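Local coordinates for acetyltransferase (Agrobacterium tumefaciens, PDB 2DXQ), which probably transfers an acetyl group from acetyl-coenzyme A to an acceptor not yet identified, as a putative acetyltransferase of the GNAT family, at residues A[40-43]-A[44-48]; A[91-94]-A[95-98]; A[105-108]-A[109-113]; A[124-127]-A[128-131]. All coordinates share one frame; numbering follows the deposited sequence.

Interaction 1: A[40-43]-A[44-48]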
ATOM      1  N   ALA A  40      -8.520 -19.760  -1.242  1.00 15.43           N
ATOM      2  CA  ALA A  40      -7.148 -19.718  -1.740  1.00 15.37           C
ATOM      3  C   ALA A  40      -6.507 -18.340  -1.501  1.00 15.01           C
ATOM      4  O   ALA A  40      -5.388 -18.251  -0.988  1.00 14.97           O
ATOM      5  CB  ALA A  40      -7.128 -20.079  -3.219  1.00 16.30           C
ATOM      6  N   VAL A  41      -7.214 -17.277  -1.874  1.00 14.49           N
ATOM      7  CA  VAL A  41      -6.708 -15.916  -1.625  1.00 14.15           C
ATOM      8  C   VAL A  41      -6.613 -15.615  -0.125  1.00 14.20           C
ATOM      9  O   VAL A  41      -5.618 -15.041   0.331  1.00 13.64           O
ATOM     10  CB  VAL A  41      -7.518 -14.830  -2.383  1.00 13.82           C
ATOM     11  CG1 VAL A  41      -7.048 -13.444  -1.971  1.00 16.24           C
ATOM     12  CG2 VAL A  41      -7.306 -14.989  -3.868  1.00 14.42           C
ATOM     13  N   PHE A  42      -7.617 -16.028   0.655  1.00 14.11           N
ATOM     14  CA  PHE A  42      -7.553 -15.819   2.108  1.00 15.51           C
ATOM     15  C   PHE A  42      -6.297 -16.471   2.713  1.00 15.53           C
ATOM     16  O   PHE A  42      -5.592 -15.866   3.536  1.00 15.75           O
ATOM     17  CB  PHE A  42      -8.839 -16.317   2.800  1.00 15.17           C
ATOM     18  CG  PHE A  42      -8.920 -15.968   4.266  1.00 15.71           C
ATOM     19  CD1 PHE A  42      -8.791 -14.648   4.686  1.00 16.60           C
ATOM     20  CD2 PHE A  42      -9.140 -16.959   5.219  1.00 16.92           C
ATOM     21  CE1 PHE A  42      -8.871 -14.321   6.046  1.00 18.05           C
ATOM     22  CE2 PHE A  42      -9.222 -16.633   6.594  1.00 18.72           C
ATOM     23  CZ  PHE A  42      -9.088 -15.311   6.985  1.00 17.65           C
ATOM     24  N   ALA A  43      -6.005 -17.698   2.290  1.00 15.93           N
ATOM     25  CA  ALA A  43      -4.808 -18.404   2.758  1.00 16.38           C
ATOM     26  C   ALA A  43      -3.527 -17.660   2.384  1.00 16.23           C
ATOM     27  O   ALA A  43      -2.605 -17.563   3.204  1.00 17.03           O
ATOM     28  CB  ALA A  43      -4.772 -19.836   2.215  1.00 17.00           C
ATOM     29  N   ALA A  44      -3.478 -17.134   1.156  1.00 16.79           N
ATOM     30  CA  ALA A  44      -2.346 -16.325   0.692  1.00 16.74           C
ATOM     31  C   ALA A  44      -2.190 -15.068   1.540  1.00 17.27           C
ATOM     32  O   ALA A  44      -1.069 -14.638   1.815  1.00 17.03           O
ATOM     33  CB  ALA A  44      -2.514 -15.945  -0.764  1.00 16.67           C
HETATM   34  N   MSE A  45      -3.319 -14.472   1.931  1.00 16.78           N
HETATM   35  CA  MSE A  45      -3.305 -13.287   2.788  1.00 17.82           C
HETATM   36  C   MSE A  45      -2.749 -13.605   4.170  1.00 17.31           C
HETATM   37  O   MSE A  45      -1.916 -12.863   4.711  1.00 16.09           O
HETATM   38  CB  MSE A  45      -4.712 -12.689   2.899  1.00 17.51           C
HETATM   39  CG  MSE A  45      -5.190 -12.059   1.595  1.00 17.54           C
HETATM   40 SE   MSE A  45      -6.947 -11.273   1.735  1.00 22.85          SE
HETATM   41  CE  MSE A  45      -6.406  -9.581   2.547  1.00 21.65           C
ATOM     42  N   LEU A  46      -3.203 -14.725   4.726  1.00 17.27           N
ATOM     43  CA  LEU A  46      -2.764 -15.158   6.047  1.00 18.91           C
ATOM     44  C   LEU A  46      -1.261 -15.471   6.042  1.00 19.15           C
ATOM     45  O   LEU A  46      -0.568 -15.257   7.045  1.00 20.53           O
ATOM     46  CB  LEU A  46      -3.612 -16.353   6.513  1.00 18.95           C
ATOM     47  CG  LEU A  46      -5.085 -16.046   6.849  1.00 19.13           C
ATOM     48  CD1 LEU A  46      -5.783 -17.318   7.316  1.00 21.32           C
ATOM     49  CD2 LEU A  46      -5.276 -14.955   7.896  1.00 20.82           C
ATOM     50  N   ALA A  47      -0.762 -15.908   4.890  1.00 19.47           N
ATOM     51  CA  ALA A  47       0.650 -16.254   4.699  1.00 19.63           C
ATOM     52  C   ALA A  47       1.533 -15.058   4.330  1.00 19.68           C
ATOM     53  O   ALA A  47       2.768 -15.146   4.398  1.00 20.12           O
ATOM     54  CB  ALA A  47       0.774 -17.334   3.640  1.00 20.26           C
ATOM     55  N   GLN A  48       0.911 -13.941   3.948  1.00 18.54           N
ATOM     56  CA  GLN A  48       1.662 -12.801   3.405  1.00 17.96           C
ATOM     57  C   GLN A  48       2.443 -12.058   4.492  1.00 17.39           C
ATOM     58  O   GLN A  48       1.852 -11.501   5.418  1.00 16.86           O
ATOM     59  CB  GLN A  48       0.721 -11.833   2.663  1.00 17.99           C
ATOM     60  CG  GLN A  48       1.400 -10.539   2.150  1.00 18.29           C
ATOM     61  CD  GLN A  48       2.199 -10.731   0.859  1.00 21.23           C
ATOM     62  OE1 GLN A  48       2.226 -11.811   0.271  1.00 20.46           O
ATOM     63  NE2 GLN A  48       2.840  -9.660   0.407  1.00 23.76           N
TER

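Interaction 2: A[91-94]-A[95-98]. With PO4 (phosphate ion), chain C.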
ATOM      1  N   GLU A  91     -23.666   0.066   8.799  1.00 24.33           N
ATOM      2  CA  GLU A  91     -24.813   1.010   8.983  1.00 25.50           C
ATOM      3  C   GLU A  91     -25.068   0.983  10.486  1.00 25.22           C
ATOM      4  O   GLU A  91     -25.331   2.035  11.103  1.00 26.38           O
ATOM      5  CB  GLU A  91     -26.030   0.611   8.158  1.00 25.82           C
ATOM      6  N   ALA A  92     -25.092  -0.199  11.109  1.00 25.38           N
ATOM      7  CA  ALA A  92     -26.255  -0.736  11.825  1.00 24.63           C
ATOM      8  C   ALA A  92     -25.492  -0.663  13.176  1.00 24.68           C
ATOM      9  O   ALA A  92     -26.052  -0.853  14.276  1.00 23.72           O
ATOM     10  CB  ALA A  92     -26.538  -2.167  11.500  1.00 24.72           C
ATOM     11  N   ARG A  93     -24.186  -0.370  13.058  1.00 24.39           N
ATOM     12  CA  ARG A  93     -23.305  -0.035  14.200  1.00 24.58           C
ATOM     13  C   ARG A  93     -22.626   1.343  14.084  1.00 25.35           C
ATOM     14  O   ARG A  93     -21.594   1.597  14.718  1.00 25.06           O
ATOM     15  CB  ARG A  93     -22.254  -1.129  14.427  1.00 24.26           C
ATOM     16  CG  ARG A  93     -22.817  -2.502  14.781  1.00 23.97           C
ATOM     17  CD  ARG A  93     -23.572  -2.519  16.146  1.00 23.43           C
ATOM     18  NE  ARG A  93     -23.983  -3.881  16.492  1.00 22.32           N
ATOM     19  CZ  ARG A  93     -25.071  -4.502  16.032  1.00 24.50           C
ATOM     20  NH1 ARG A  93     -25.923  -3.888  15.208  1.00 25.05           N
ATOM     21  NH2 ARG A  93     -25.318  -5.747  16.399  1.00 22.83           N
ATOM     22  N   ARG A  94     -23.239   2.237  13.311  1.00 26.28           N
ATOM     23  CA  ARG A  94     -22.768   3.609  13.140  1.00 27.14           C
ATOM     24  C   ARG A  94     -22.673   4.308  14.477  1.00 26.03           C
ATOM     25  O   ARG A  94     -23.610   4.284  15.291  1.00 25.98           O
ATOM     26  CB  ARG A  94     -23.706   4.396  12.206  1.00 27.42           C
ATOM     27  CG  ARG A  94     -23.301   5.851  11.946  1.00 29.85           C
ATOM     28  CD  ARG A  94     -24.153   6.480  10.847  1.00 30.08           C
ATOM     29  NE  ARG A  94     -23.532   7.697  10.320  1.00 37.14           N
ATOM     30  CZ  ARG A  94     -23.178   7.882   9.049  1.00 38.97           C
ATOM     31  NH1 ARG A  94     -23.403   6.939   8.138  1.00 41.48           N
ATOM     32  NH2 ARG A  94     -22.617   9.027   8.683  1.00 40.83           N
ATOM     33  N   GLY A  95     -21.521   4.915  14.703  1.00 24.34           N
ATOM     34  CA  GLY A  95     -21.296   5.692  15.896  1.00 22.80           C
ATOM     35  C   GLY A  95     -21.085   4.869  17.141  1.00 21.59           C
ATOM     36  O   GLY A  95     -21.265   5.384  18.239  1.00 21.67           O
ATOM     37  N   ARG A  96     -20.724   3.589  16.990  1.00 19.38           N
ATOM     38  CA  ARG A  96     -20.389   2.782  18.169  1.00 18.53           C
ATOM     39  C   ARG A  96     -18.886   2.676  18.393  1.00 17.50           C
ATOM     40  O   ARG A  96     -18.440   2.237  19.463  1.00 17.21           O
ATOM     41  CB  ARG A  96     -21.029   1.388  18.111  1.00 18.45           C
ATOM     42  CG  ARG A  96     -22.537   1.403  17.915  1.00 20.85           C
ATOM     43  CD  ARG A  96     -23.255   2.062  19.099  1.00 25.50           C
ATOM     44  NE  ARG A  96     -24.709   1.961  18.948  1.00 29.80           N
ATOM     45  CZ  ARG A  96     -25.599   2.437  19.817  1.00 31.21           C
ATOM     46  NH1 ARG A  96     -25.196   3.069  20.917  1.00 31.65           N
ATOM     47  NH2 ARG A  96     -26.897   2.286  19.581  1.00 32.31           N
ATOM     48  N   GLY A  97     -18.098   3.073  17.393  1.00 15.68           N
ATOM     49  CA  GLY A  97     -16.660   3.146  17.590  1.00 14.90           C
ATOM     50  C   GLY A  97     -15.831   1.970  17.097  1.00 14.21           C
ATOM     51  O   GLY A  97     -14.608   2.024  17.168  1.00 13.02           O
ATOM     52  N   TYR A  98     -16.485   0.927  16.577  1.00 13.44           N
ATOM     53  CA  TYR A  98     -15.759  -0.289  16.187  1.00 13.97           C
ATOM     54  C   TYR A  98     -14.765  -0.022  15.063  1.00 13.41           C
ATOM     55  O   TYR A  98     -13.666  -0.569  15.070  1.00 13.40           O
ATOM     56  CB  TYR A  98     -16.726  -1.380  15.727  1.00 13.60           C
ATOM     57  CG  TYR A  98     -17.620  -1.955  16.809  1.00 13.89           C
ATOM     58  CD1 TYR A  98     -17.085  -2.528  17.960  1.00 16.96           C
ATOM     59  CD2 TYR A  98     -19.004  -1.977  16.645  1.00 15.52           C
ATOM     60  CE1 TYR A  98     -17.919  -3.102  18.944  1.00 16.73           C
ATOM     61  CE2 TYR A  98     -19.845  -2.534  17.634  1.00 15.03           C
ATOM     62  CZ  TYR A  98     -19.290  -3.087  18.768  1.00 16.22           C
ATOM     63  OH  TYR A  98     -20.125  -3.656  19.720  1.00 17.00           O
TER
HETATM   64  P   PO4 C1285     -17.244   3.875  13.876  1.00 15.35           P
HETATM   65  O1  PO4 C1285     -18.383   4.362  14.728  1.00 18.22           O
HETATM   66  O2  PO4 C1285     -17.167   4.874  12.703  1.00 22.25           O
HETATM   67  O3  PO4 C1285     -15.953   3.951  14.643  1.00 17.45           O
HETATM   68  O4  PO4 C1285     -17.502   2.523  13.303  1.00 18.16           O
HETATM   69  O   HOH W   1     -25.807   0.505  17.105  1.00 34.32           O
HETATM   70  O   HOH W   2     -19.078   0.886  14.710  1.00 18.20           O

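Interaction 3: A[105-108]-A[109-113]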
ATOM      1  N   HIS A 105      -5.997   0.531  16.079  1.00 14.08           N
ATOM      2  CA  HIS A 105      -5.179  -0.639  16.412  1.00 14.18           C
ATOM      3  C   HIS A 105      -4.170  -0.942  15.311  1.00 13.86           C
ATOM      4  O   HIS A 105      -2.995  -1.203  15.579  1.00 12.69           O
ATOM      5  CB  HIS A 105      -6.027  -1.875  16.699  1.00 14.82           C
ATOM      6  CG  HIS A 105      -5.228  -3.053  17.161  1.00 16.51           C
ATOM      7  ND1 HIS A 105      -4.735  -3.164  18.444  1.00 19.88           N
ATOM      8  CD2 HIS A 105      -4.847  -4.180  16.511  1.00 20.09           C
ATOM      9  CE1 HIS A 105      -4.079  -4.308  18.563  1.00 21.22           C
ATOM     10  NE2 HIS A 105      -4.132  -4.945  17.404  1.00 19.94           N
ATOM     11  N   ALA A 106      -4.625  -0.870  14.069  1.00 13.43           N
ATOM     12  CA  ALA A 106      -3.747  -1.083  12.927  1.00 13.60           C
ATOM     13  C   ALA A 106      -2.620  -0.030  12.873  1.00 13.46           C
ATOM     14  O   ALA A 106      -1.448  -0.375  12.654  1.00 12.88           O
ATOM     15  CB  ALA A 106      -4.589  -1.114  11.624  1.00 13.64           C
ATOM     16  N   ILE A 107      -2.956   1.234  13.135  1.00 13.10           N
ATOM     17  CA  ILE A 107      -1.948   2.308  13.221  1.00 14.24           C
ATOM     18  C   ILE A 107      -0.933   1.974  14.310  1.00 15.05           C
ATOM     19  O   ILE A 107       0.281   2.014  14.092  1.00 15.31           O
ATOM     20  CB  ILE A 107      -2.599   3.661  13.497  1.00 14.00           C
ATOM     21  CG1 ILE A 107      -3.362   4.109  12.242  1.00 13.68           C
ATOM     22  CG2 ILE A 107      -1.535   4.726  13.862  1.00 15.67           C
ATOM     23  CD1 ILE A 107      -4.342   5.261  12.479  1.00 15.14           C
ATOM     24  N   GLU A 108      -1.450   1.608  15.479  1.00 14.85           N
ATOM     25  CA  GLU A 108      -0.570   1.353  16.616  1.00 15.73           C
ATOM     26  C   GLU A 108       0.336   0.166  16.352  1.00 15.14           C
ATOM     27  O   GLU A 108       1.525   0.190  16.709  1.00 15.11           O
ATOM     28  CB  GLU A 108      -1.407   1.198  17.888  1.00 16.53           C
ATOM     29  CG  GLU A 108      -1.970   2.540  18.315  1.00 21.06           C
ATOM     30  CD  GLU A 108      -3.020   2.457  19.410  1.00 28.23           C
ATOM     31  OE1 GLU A 108      -3.261   1.355  19.959  1.00 31.39           O
ATOM     32  OE2 GLU A 108      -3.609   3.518  19.713  1.00 30.85           O
ATOM     33  N   THR A 109      -0.206  -0.837  15.670  1.00 14.64           N
ATOM     34  CA  THR A 109       0.559  -2.038  15.310  1.00 15.41           C
ATOM     35  C   THR A 109       1.691  -1.714  14.341  1.00 14.85           C
ATOM     36  O   THR A 109       2.828  -2.199  14.502  1.00 15.12           O
ATOM     37  CB  THR A 109      -0.362  -3.143  14.781  1.00 15.31           C
ATOM     38  OG1 THR A 109      -1.302  -3.491  15.807  1.00 15.97           O
ATOM     39  CG2 THR A 109       0.432  -4.404  14.348  1.00 16.90           C
ATOM     40  N   ALA A 110       1.395  -0.863  13.366  1.00 14.26           N
ATOM     41  CA  ALA A 110       2.407  -0.391  12.419  1.00 14.92           C
ATOM     42  C   ALA A 110       3.533   0.371  13.128  1.00 14.85           C
ATOM     43  O   ALA A 110       4.724   0.116  12.897  1.00 15.55           O
ATOM     44  CB  ALA A 110       1.739   0.494  11.379  1.00 13.99           C
ATOM     45  N   PHE A 111       3.165   1.313  13.987  1.00 15.43           N
ATOM     46  CA  PHE A 111       4.175   2.075  14.726  1.00 16.41           C
ATOM     47  C   PHE A 111       5.001   1.185  15.662  1.00 16.67           C
ATOM     48  O   PHE A 111       6.217   1.385  15.802  1.00 16.70           O
ATOM     49  CB  PHE A 111       3.558   3.241  15.486  1.00 17.24           C
ATOM     50  CG  PHE A 111       3.125   4.400  14.599  1.00 18.56           C
ATOM     51  CD1 PHE A 111       3.749   4.644  13.379  1.00 20.06           C
ATOM     52  CD2 PHE A 111       2.107   5.250  15.013  1.00 20.88           C
ATOM     53  CE1 PHE A 111       3.353   5.715  12.567  1.00 21.06           C
ATOM     54  CE2 PHE A 111       1.704   6.329  14.213  1.00 21.28           C
ATOM     55  CZ  PHE A 111       2.327   6.557  12.990  1.00 20.63           C
ATOM     56  N   GLY A 112       4.357   0.187  16.259  1.00 16.71           N
ATOM     57  CA  GLY A 112       5.089  -0.806  17.084  1.00 16.56           C
ATOM     58  C   GLY A 112       6.109  -1.607  16.280  1.00 17.17           C
ATOM     59  O   GLY A 112       7.109  -2.110  16.828  1.00 17.31           O
ATOM     60  N   ALA A 113       5.858  -1.729  14.976  1.00 16.37           N
ATOM     61  CA  ALA A 113       6.750  -2.433  14.037  1.00 16.59           C
ATOM     62  C   ALA A 113       7.809  -1.495  13.437  1.00 16.71           C
ATOM     63  O   ALA A 113       8.534  -1.878  12.501  1.00 17.21           O
ATOM     64  CB  ALA A 113       5.917  -3.084  12.917  1.00 16.48           C
TER

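Interaction 4: A[124-127]-A[128-131]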
ATOM      1  N   ARG A 124     -13.995   7.613  -1.095  1.00 28.35           N
ATOM      2  CA  ARG A 124     -15.291   8.020  -0.577  1.00 30.01           C
ATOM      3  C   ARG A 124     -15.525   9.518  -0.750  1.00 30.80           C
ATOM      4  O   ARG A 124     -14.686  10.349  -0.398  1.00 31.41           O
ATOM      5  CB  ARG A 124     -15.466   7.605   0.888  1.00 29.93           C
ATOM      6  CG  ARG A 124     -15.563   6.091   1.117  1.00 30.92           C
ATOM      7  CD  ARG A 124     -16.818   5.464   0.486  1.00 32.78           C
ATOM      8  NE  ARG A 124     -18.058   5.943   1.103  1.00 34.36           N
ATOM      9  CZ  ARG A 124     -18.607   5.430   2.202  1.00 35.38           C
ATOM     10  NH1 ARG A 124     -18.044   4.402   2.824  1.00 34.94           N
ATOM     11  NH2 ARG A 124     -19.736   5.944   2.679  1.00 36.46           N
ATOM     12  N   HIS A 125     -16.690   9.807  -1.321  1.00 31.90           N
ATOM     13  CA  HIS A 125     -17.278  11.128  -1.553  1.00 32.44           C
ATOM     14  C   HIS A 125     -17.726  11.793  -0.250  1.00 31.70           C
ATOM     15  O   HIS A 125     -17.920  13.012  -0.196  1.00 32.64           O
ATOM     16  CB  HIS A 125     -18.535  10.853  -2.365  1.00 33.27           C
ATOM     17  CG  HIS A 125     -19.278   9.647  -1.866  1.00 35.76           C
ATOM     18  ND1 HIS A 125     -18.883   8.357  -2.157  1.00 37.82           N
ATOM     19  CD2 HIS A 125     -20.334   9.534  -1.025  1.00 38.04           C
ATOM     20  CE1 HIS A 125     -19.685   7.504  -1.546  1.00 37.30           C
ATOM     21  NE2 HIS A 125     -20.572   8.192  -0.852  1.00 37.98           N
ATOM     22  N   ASP A 126     -17.920  10.974   0.782  1.00 30.20           N
ATOM     23  CA  ASP A 126     -18.584  11.382   2.015  1.00 28.20           C
ATOM     24  C   ASP A 126     -17.605  12.075   2.944  1.00 26.28           C
ATOM     25  O   ASP A 126     -16.626  11.463   3.385  1.00 25.91           O
ATOM     26  CB  ASP A 126     -19.206  10.153   2.717  1.00 28.74           C
ATOM     27  CG  ASP A 126     -20.260  10.525   3.772  1.00 29.47           C
ATOM     28  OD1 ASP A 126     -20.286  11.681   4.256  1.00 29.86           O
ATOM     29  OD2 ASP A 126     -21.079   9.638   4.119  1.00 32.20           O
ATOM     30  N   PRO A 127     -17.856  13.365   3.251  1.00 24.31           N
ATOM     31  CA  PRO A 127     -17.047  14.061   4.232  1.00 22.65           C
ATOM     32  C   PRO A 127     -17.029  13.369   5.593  1.00 20.80           C
ATOM     33  O   PRO A 127     -16.090  13.554   6.365  1.00 20.32           O
ATOM     34  CB  PRO A 127     -17.764  15.417   4.369  1.00 23.28           C
ATOM     35  CG  PRO A 127     -18.395  15.621   3.053  1.00 23.56           C
ATOM     36  CD  PRO A 127     -18.893  14.251   2.677  1.00 24.61           C
ATOM     37  N   ALA A 128     -18.067  12.602   5.902  1.00 19.71           N
ATOM     38  CA  ALA A 128     -18.121  11.955   7.215  1.00 18.83           C
ATOM     39  C   ALA A 128     -17.018  10.900   7.277  1.00 17.69           C
ATOM     40  O   ALA A 128     -16.427  10.666   8.330  1.00 17.15           O
ATOM     41  CB  ALA A 128     -19.491  11.333   7.479  1.00 19.43           C
ATOM     42  N   VAL A 129     -16.753  10.266   6.138  1.00 16.83           N
ATOM     43  CA  VAL A 129     -15.657   9.275   6.064  1.00 16.27           C
ATOM     44  C   VAL A 129     -14.295   9.939   6.285  1.00 15.70           C
ATOM     45  O   VAL A 129     -13.425   9.412   6.989  1.00 14.50           O
ATOM     46  CB  VAL A 129     -15.699   8.512   4.727  1.00 16.77           C
ATOM     47  CG1 VAL A 129     -14.467   7.608   4.568  1.00 16.66           C
ATOM     48  CG2 VAL A 129     -16.980   7.682   4.631  1.00 17.11           C
ATOM     49  N   HIS A 130     -14.094  11.102   5.666  1.00 15.49           N
ATOM     50  CA  HIS A 130     -12.857  11.838   5.853  1.00 15.66           C
ATOM     51  C   HIS A 130     -12.677  12.248   7.306  1.00 15.81           C
ATOM     52  O   HIS A 130     -11.586  12.113   7.849  1.00 15.76           O
ATOM     53  CB  HIS A 130     -12.845  13.074   4.953  1.00 16.26           C
ATOM     54  CG  HIS A 130     -12.889  12.754   3.492  1.00 17.70           C
ATOM     55  ND1 HIS A 130     -12.633  13.695   2.519  1.00 22.03           N
ATOM     56  CD2 HIS A 130     -13.142  11.595   2.839  1.00 19.89           C
ATOM     57  CE1 HIS A 130     -12.734  13.129   1.328  1.00 21.97           C
ATOM     58  NE2 HIS A 130     -13.028  11.851   1.495  1.00 19.43           N
ATOM     59  N   ALA A 131     -13.746  12.765   7.928  1.00 15.61           N
ATOM     60  CA  ALA A 131     -13.697  13.164   9.341  1.00 15.91           C
ATOM     61  C   ALA A 131     -13.365  11.954  10.217  1.00 15.35           C
ATOM     62  O   ALA A 131     -12.640  12.069  11.214  1.00 15.61           O
ATOM     63  CB  ALA A 131     -15.036  13.750   9.777  1.00 16.22           C
TER

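Interaction 1: A[40-43]-A[44-48]
Phe-42 swings its CG away from the backbone N and beside its own carbonyl carbon (chi1 -172°), while Leu-46, one turn on, sets CG beside the backbone N (chi1 -69°); the two torsions lay the isobutyl group of Leu-46 over one face of the phenyl ring. This is an i/i+4 CH-pi pair near the C-terminal end of helix 35-47. Leu-46 CD1 stands 4.0 Å from the centroid of the Phe-42 ring, 28° off its normal, and its nearest ring atom is Phe-42 CE2 at 3.6 Å. The other methyl also takes part: Leu-46 CD2 lies 3.9 Å from Phe-42 CZ, so both methyls lie over the same face, CD1 toward CE2 and CD2 toward CZ, with Leu-46 CG nearer the ring centre. The ring continues inward against Leu-16 and Leu-19 of helix 16-26 and Ile-53 of strand 51-58, and Leu-74 of the second subunit packs on it as well.

Beside this pair, Val-41 CG1 makes a looser apolar contact of 4.3 Å with CG of Met-45, which is present as selenomethionine. The Met-45 chain runs straight to its selenium and bends at the last torsion, reaching Ile-53 of its own chain and Leu-74 of the second subunit. Successive i+4 backbone bonds hold the spacing: Leu-46 N gives to Phe-42 O at 2.9 Å, and Ala-47 N to Ala-43 O at 3.0 Å. Past the last turn, Gln-48 NE2 donates to Pro-49 O of the second subunit. Met-45 CG sits tightly over its own turn, 3.3 Å from Val-41 O, the oxygen that accepts from Met-45 N at 2.9 Å.

Interaction 2: A[91-94]-A[95-98]
Arg-93 doubles back at its second torsion (chi2 -64°) and lays its aliphatic part along the edge of the Tyr-98 ring: Arg-93 CD comes 4.0 Å from Tyr-98 CE2, and Arg-93 CB is as close to Tyr-98 CD2. The guanidinium and phenol planes are turned 47° apart, with CE2 at the edge of the guanidinium: an oblique edge contact, not a stack. Both polar ends go to Glu-58, whose OE1 takes a salt bridge from Arg-93 NE and a hydrogen bond from Tyr-98 OH. The bend also carries Arg-93 NH1 back to Ala-92 O at 3.2 Å, where the donor stands well above the carbonyl plane.

Arg-96 bends likewise at chi2 and then runs straight (chi3 -175°), which bonds its NE to a water 2.6 Å away, in the guanidinium plane, that in turn donates to Ala-92 O. Arg-94 is extended and leads away from the turn.

From Arg-93 to Arg-96 the backbone makes a type II beta turn closed by Arg-96 N to Arg-93 O at 3.1 Å, with Gly-95 at positive phi. It belongs to the Arg-x-x-Gly-x-Gly loop of the GNAT fold. A phosphate, probably from the crystallisation liquor, accepts from Gly-97 N at O1, 3.0 Å away, and weakly from Gly-95 N; Gly-99 N and Arg-100 N also bond to it. A second water donates to Arg-93 O and phosphate O4 and accepts from Tyr-98 N. Backbone N-H groups converging on one anion at the start of a helix are consistent with the site that, in relatives, holds the pyrophosphate of acetyl-coenzyme A.

Interaction 3: A[105-108]-A[109-113]
Thr-109 hydrogen-bonds to His-105 O twice, through its backbone and through its hydroxyl. Thr-109 N reaches that oxygen at 2.8 Å, and Thr-109 OG1 reaches it at 2.9 Å, from 40° above the carbonyl plane. The hydroxyl gets there because OG1 lies beside its own backbone N (chi1 -61°), folded back over the preceding turn. The remaining polar contacts are the i+4 ladder of the helix: Ala-110 N to Ala-106 O, Phe-111 N to Ile-107 O at 3.0 Å, the straightest of the set at 170°, and Gly-112 N to Glu-108 O at 2.9 Å.

The same Thr-109 OG1 also lies over one face of the His-105 imidazole, 3.6 Å from NE2 and displaced toward the ring's rim. Phe-54 meets that imidazole in an edge-to-face arrangement. The helix, 98-112, is the crossover of a beta-alpha-beta unit that runs from strand 81-88 to strand 117-122, and it rests on the GNAT sheet partly through its small residues: Ala-106 on Ile-84, and Ala-110 on Ala-82, Leu-68 and Val-118.

Apolar contact pairs Ile-107 with Phe-111. The two run side by side in the same direction, with Ile-107 CG2 at 3.6 Å from Phe-111 CE2 and 3.9 Å from Phe-111 CD2, approaching the ring obliquely. Ile-107 continues onto Phe-138 and onto Ile-147 of the second subunit, while the Phe-111 side chain packs on Val-118 and on Arg-148 of the second subunit. Its carbonyl O accepts from Gln-149 NE2 of that same neighbouring subunit.

Interaction 4: A[124-127]-A[128-131]
Arg-124 spreads its guanidinium over Val-129, whose CG2 methyl sits centrally over one face, 3.7 Å from Arg-124 CZ. The other branch is used too: Val-129 CG1 touches Arg-124 CB at 3.8 Å, the two side chains crossing at about a right angle. The arginine can cover the valine because it bends at both chi2 and chi3. Its carbonyl is held separately, by His-130 NE2 donating to Arg-124 O at 2.9 Å with the oxygen 27° out of the imidazole plane.

Behind these contacts stands the start of helix 127-135, which follows strand 117-122 in the GNAT fold. Asp-126 is its N-cap. With CG turned away from the backbone N (chi1 -163°), Asp-126 OD1 accepts from Ala-128 N at 2.9 Å, the donor coming from above the carboxylate plane. The bonds to Asp-126 O from Val-129 N and His-130 N are weak, whereas Ala-131 N to Pro-127 O, at 2.9 Å, is a regular i+4 helix bond. Asp-126 CB also rests against Val-129 CG2, 3.8 Å away. Further out, Thr-122 of strand 117-122 packs on both Val-129 and His-130, and Thr-143 of the second subunit lies on His-130.

How the interactions relate
From the N terminus the four contacts follow in series; each links neighbouring turns of the chain, so none closes a long loop and none nests in or crosses another. Interaction 1 lies on helix 35-47. Interaction 2 leads from strand 81-88 into helix 98-112, and interaction 3 occupies the far part of that same helix. Interaction 4 starts helix 127-135 after strand 117-122. Interactions 2 and 4 touch, with Arg-94 NH2 4.1 Å from Ala-128 CB, bringing the lead-ins of helices 98-112 and 127-135 into light packing contact. Interaction 1 lies across the chain's centre from both of these. Interactions 1, 3 and 4 also meet the second subunit.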